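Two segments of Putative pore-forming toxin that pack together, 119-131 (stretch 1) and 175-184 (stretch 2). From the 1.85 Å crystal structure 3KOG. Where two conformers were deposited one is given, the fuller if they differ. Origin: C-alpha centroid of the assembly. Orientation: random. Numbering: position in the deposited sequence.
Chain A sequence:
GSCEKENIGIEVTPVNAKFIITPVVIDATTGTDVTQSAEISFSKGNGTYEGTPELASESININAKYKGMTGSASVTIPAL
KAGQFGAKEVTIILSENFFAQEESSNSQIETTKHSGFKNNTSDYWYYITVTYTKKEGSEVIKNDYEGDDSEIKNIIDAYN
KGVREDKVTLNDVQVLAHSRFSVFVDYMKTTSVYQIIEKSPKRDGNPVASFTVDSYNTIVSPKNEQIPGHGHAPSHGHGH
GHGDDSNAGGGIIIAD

Stretch 1 119-131: NNTSDYWYYITVT
Stretch 2 (175-184) VLAHSRFSVF

Two short antiparallel ladders, out of register by two residues, join these stretches, and the buried side chain of Asn-120 (chi1 t, chi2 13°) spans the loops between them. Its amide uses both ends to satisfy polar groups in this irregular segment: ND2 donates to Leu-176 O across the contact (2.8 Å) and to Tyr-124 O in its own stretch (2.9 Å), while OD1 accepts from Ser-122 N (3.2 Å) and Ser-122 OG (2.9 Å). In the first ladder, extended Asn-120 pairs with Ser-179 through Asn-120 N to Ser-179 O (2.7 Å, nearly linear) and Ser-179 N to Asn-120 O (3.0 Å); Asn-119 faces Arg-180 as a non-hydrogen-bonded pair, CA to CA 4.5 Å. In the second, Tyr-126 N donates to Val-175 O (3.0 Å) and Val-175 N to Tyr-126 O (2.8 Å). Between them His-178 takes a left-handed conformation (phi/psi 53/51), its N donating to Ser-122 O (3.1 Å), which also lies over one face of its imidazole; Asp-123 CG approaches the ring edge, 3.2 Å from His-178 NE2. The Tyr-126 ring (chi1 p, chi2 87°) covers Val-175, whose CB sits 3.9 Å from the ring centroid in a CH-pi contact. Past Tyr-126 the side-chain contacts are apolar, burying hydrocarbon surface: Ile-128 CG2 meets Val-175 CG2 (3.6 Å) and Phe-181 CZ (3.8 Å), and Val-130 CG1 reaches Val-183 CG1 (4.2 Å), both valines t.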

# COMPACT_ATOMS: atom_id res chain seq x y z
N ASN A 119 6.29 1.94 -29.31
CA ASN A 119 7.49 2.67 -29.59
C ASN A 119 7.10 4.10 -29.91
O ASN A 119 6.23 4.31 -30.76
CB ASN A 119 8.27 2.09 -30.76
CG ASN A 119 9.08 0.86 -30.39
OD1 ASN A 119 9.42 0.62 -29.24
ND2 ASN A 119 9.41 0.09 -31.40
N ASN A 120 7.76 5.06 -29.28
CA ASN A 120 7.68 6.45 -29.67
C ASN A 120 9.01 6.92 -30.25
O ASN A 120 9.89 7.40 -29.52
CB ASN A 120 7.30 7.30 -28.47
CG ASN A 120 7.11 8.74 -28.81
OD1 ASN A 120 7.03 9.12 -30.00
ND2 ASN A 120 7.00 9.58 -27.78
N THR A 121 9.16 6.76 -31.56
CA THR A 121 10.38 7.18 -32.25
C THR A 121 10.44 8.71 -32.50
O THR A 121 11.45 9.21 -32.99
CB THR A 121 10.52 6.44 -33.59
OG1 THR A 121 9.31 6.61 -34.34
CG2 THR A 121 10.74 4.94 -33.37
N SER A 122 9.40 9.45 -32.12
CA SER A 122 9.36 10.89 -32.34
C SER A 122 10.14 11.67 -31.29
O SER A 122 10.56 11.15 -30.24
CB SER A 122 7.90 11.39 -32.35
OG SER A 122 7.49 11.82 -31.06
N ASP A 123 10.26 12.97 -31.56
CA ASP A 123 11.01 13.88 -30.70
C ASP A 123 10.10 14.56 -29.67
O ASP A 123 10.51 15.54 -29.05
CB ASP A 123 11.78 14.92 -31.57
CG ASP A 123 13.25 15.07 -31.15
OD1 ASP A 123 13.51 15.33 -29.95
OD2 ASP A 123 14.15 14.90 -32.02
N TYR A 124 8.89 14.01 -29.45
CA TYR A 124 7.91 14.62 -28.55
C TYR A 124 7.33 13.61 -27.53
O TYR A 124 6.99 12.48 -27.87
CB TYR A 124 6.80 15.33 -29.36
CG TYR A 124 7.38 16.40 -30.31
CD1 TYR A 124 7.92 16.04 -31.55
CD2 TYR A 124 7.45 17.75 -29.94
CE1 TYR A 124 8.51 16.98 -32.39
CE2 TYR A 124 8.02 18.71 -30.80
CZ TYR A 124 8.55 18.31 -32.02
OH TYR A 124 9.14 19.22 -32.89
N TRP A 125 7.26 14.02 -26.27
CA TRP A 125 6.61 13.21 -25.25
C TRP A 125 5.15 13.56 -25.17
O TRP A 125 4.72 14.62 -25.62
CB TRP A 125 7.27 13.35 -23.88
CG TRP A 125 7.07 14.68 -23.21
CD1 TRP A 125 7.85 15.79 -23.37
CD2 TRP A 125 6.05 15.03 -22.28
NE1 TRP A 125 7.37 16.82 -22.59
CE2 TRP A 125 6.26 16.37 -21.91
CE3 TRP A 125 4.96 14.35 -21.74
CZ2 TRP A 125 5.44 17.04 -21.02
CZ3 TRP A 125 4.15 15.02 -20.84
CH2 TRP A 125 4.40 16.34 -20.49
N TYR A 126 4.38 12.67 -24.57
CA TYR A 126 2.98 12.88 -24.41
C TYR A 126 2.42 12.03 -23.27
O TYR A 126 3.11 11.15 -22.74
CB TYR A 126 2.26 12.65 -25.75
CG TYR A 126 2.40 11.26 -26.29
CD1 TYR A 126 1.51 10.28 -25.90
CD2 TYR A 126 3.42 10.93 -27.19
CE1 TYR A 126 1.63 8.98 -26.36
CE2 TYR A 126 3.55 9.62 -27.68
CZ TYR A 126 2.63 8.65 -27.25
OH TYR A 126 2.69 7.35 -27.68
N TYR A 127 1.19 12.35 -22.88
CA TYR A 127 0.46 11.59 -21.88
C TYR A 127 -0.37 10.48 -22.51
O TYR A 127 -0.97 10.66 -23.57
CB TYR A 127 -0.48 12.50 -21.09
CG TYR A 127 0.22 13.46 -20.15
CD1 TYR A 127 0.98 12.99 -19.08
CD2 TYR A 127 0.12 14.84 -20.33
CE1 TYR A 127 1.62 13.84 -18.22
CE2 TYR A 127 0.76 15.72 -19.47
CZ TYR A 127 1.50 15.20 -18.41
OH TYR A 127 2.14 16.06 -17.55
N ILE A 128 -0.44 9.34 -21.84
CA ILE A 128 -1.27 8.23 -22.28
C ILE A 128 -2.17 7.85 -21.11
O ILE A 128 -1.94 8.27 -19.96
CB ILE A 128 -0.40 7.03 -22.84
CG1 ILE A 128 -1.22 6.11 -23.76
CG2 ILE A 128 0.24 6.20 -21.75
CD1 ILE A 128 -0.36 5.13 -24.59
N THR A 129 -3.26 7.14 -21.42
CA THR A 129 -4.17 6.64 -20.41
C THR A 129 -3.83 5.20 -20.13
O THR A 129 -3.62 4.38 -21.07
CB THR A 129 -5.67 6.73 -20.83
OG1 THR A 129 -6.09 8.10 -20.76
CG2 THR A 129 -6.58 5.86 -19.92
N VAL A 130 -3.78 4.91 -18.84
CA VAL A 130 -3.49 3.59 -18.33
C VAL A 130 -4.62 3.21 -17.37
O VAL A 130 -4.78 3.81 -16.31
CB VAL A 130 -2.14 3.59 -17.59
CG1 VAL A 130 -1.85 2.21 -16.98
CG2 VAL A 130 -1.04 4.04 -18.58
N THR A 131 -5.40 2.23 -17.79
CA THR A 131 -6.39 1.66 -16.90
C THR A 131 -5.89 0.31 -16.39
O THR A 131 -5.44 -0.54 -17.17
CB THR A 131 -7.77 1.56 -17.56
OG1 THR A 131 -8.10 2.83 -18.12
CG2 THR A 131 -8.81 1.17 -16.52
N VAL A 175 4.62 9.10 -21.70
CA VAL A 175 5.32 8.38 -22.77
C VAL A 175 6.41 9.31 -23.25
O VAL A 175 6.13 10.34 -23.84
CB VAL A 175 4.40 8.02 -23.97
CG1 VAL A 175 5.21 7.29 -25.05
CG2 VAL A 175 3.23 7.19 -23.52
N LEU A 176 7.67 8.98 -22.99
CA LEU A 176 8.76 9.88 -23.38
C LEU A 176 9.01 9.88 -24.85
O LEU A 176 8.57 9.00 -25.58
CB LEU A 176 10.06 9.55 -22.60
CG LEU A 176 10.05 9.85 -21.10
CD1 LEU A 176 11.39 9.51 -20.47
CD2 LEU A 176 9.71 11.32 -20.85
N ALA A 177 9.74 10.90 -25.31
CA ALA A 177 10.26 10.87 -26.67
C ALA A 177 11.33 9.79 -26.78
O ALA A 177 12.00 9.44 -25.78
CB ALA A 177 10.80 12.24 -27.08
N HIS A 178 11.47 9.22 -27.98
CA HIS A 178 12.54 8.26 -28.28
C HIS A 178 12.55 7.12 -27.28
O HIS A 178 13.58 6.83 -26.64
CB HIS A 178 13.90 8.96 -28.34
CG HIS A 178 13.95 10.10 -29.32
ND1 HIS A 178 13.97 9.91 -30.68
CD2 HIS A 178 13.97 11.45 -29.13
CE1 HIS A 178 14.02 11.08 -31.29
NE2 HIS A 178 14.02 12.03 -30.37
N SER A 179 11.37 6.53 -27.08
CA SER A 179 11.15 5.59 -25.97
C SER A 179 10.36 4.37 -26.39
O SER A 179 9.43 4.47 -27.18
CB SER A 179 10.40 6.28 -24.82
OG SER A 179 10.07 5.34 -23.82
N ARG A 180 10.78 3.23 -25.86
CA ARG A 180 10.03 1.99 -25.92
C ARG A 180 9.24 1.96 -24.62
O ARG A 180 9.82 1.78 -23.53
CB ARG A 180 10.98 0.80 -26.03
CG ARG A 180 10.33 -0.54 -26.08
CD ARG A 180 11.38 -1.64 -26.14
NE ARG A 180 10.83 -2.83 -26.76
CZ ARG A 180 10.60 -2.98 -28.06
NH1 ARG A 180 10.88 -2.00 -28.94
NH2 ARG A 180 10.07 -4.12 -28.50
N PHE A 181 7.94 2.18 -24.73
CA PHE A 181 7.07 2.37 -23.58
C PHE A 181 6.22 1.15 -23.33
O PHE A 181 5.66 0.57 -24.26
CB PHE A 181 6.19 3.60 -23.81
CG PHE A 181 5.15 3.83 -22.72
CD1 PHE A 181 5.47 4.55 -21.58
CD2 PHE A 181 3.88 3.28 -22.83
CE1 PHE A 181 4.51 4.70 -20.54
CE2 PHE A 181 2.92 3.46 -21.84
CZ PHE A 181 3.25 4.17 -20.68
N SER A 182 6.04 0.82 -22.06
CA SER A 182 5.19 -0.24 -21.60
C SER A 182 4.81 -0.02 -20.14
O SER A 182 5.35 0.87 -19.47
CB SER A 182 5.85 -1.61 -21.78
OG SER A 182 7.01 -1.73 -20.97
N VAL A 183 3.89 -0.83 -19.65
CA VAL A 183 3.51 -0.71 -18.25
C VAL A 183 3.57 -2.07 -17.56
O VAL A 183 3.04 -3.02 -18.05
CB VAL A 183 2.09 -0.10 -18.13
CG1 VAL A 183 1.70 0.07 -16.65
CG2 VAL A 183 2.03 1.24 -18.86
N PHE A 184 4.19 -2.11 -16.39
CA PHE A 184 4.08 -3.23 -15.46
C PHE A 184 3.07 -2.95 -14.35
O PHE A 184 2.95 -1.82 -13.89
CB PHE A 184 5.43 -3.59 -14.82
CG PHE A 184 6.43 -4.16 -15.75
CD1 PHE A 184 7.25 -3.34 -16.52
CD2 PHE A 184 6.63 -5.52 -15.79
CE1 PHE A 184 8.24 -3.90 -17.38
CE2 PHE A 184 7.57 -6.08 -16.65
CZ PHE A 184 8.37 -5.25 -17.43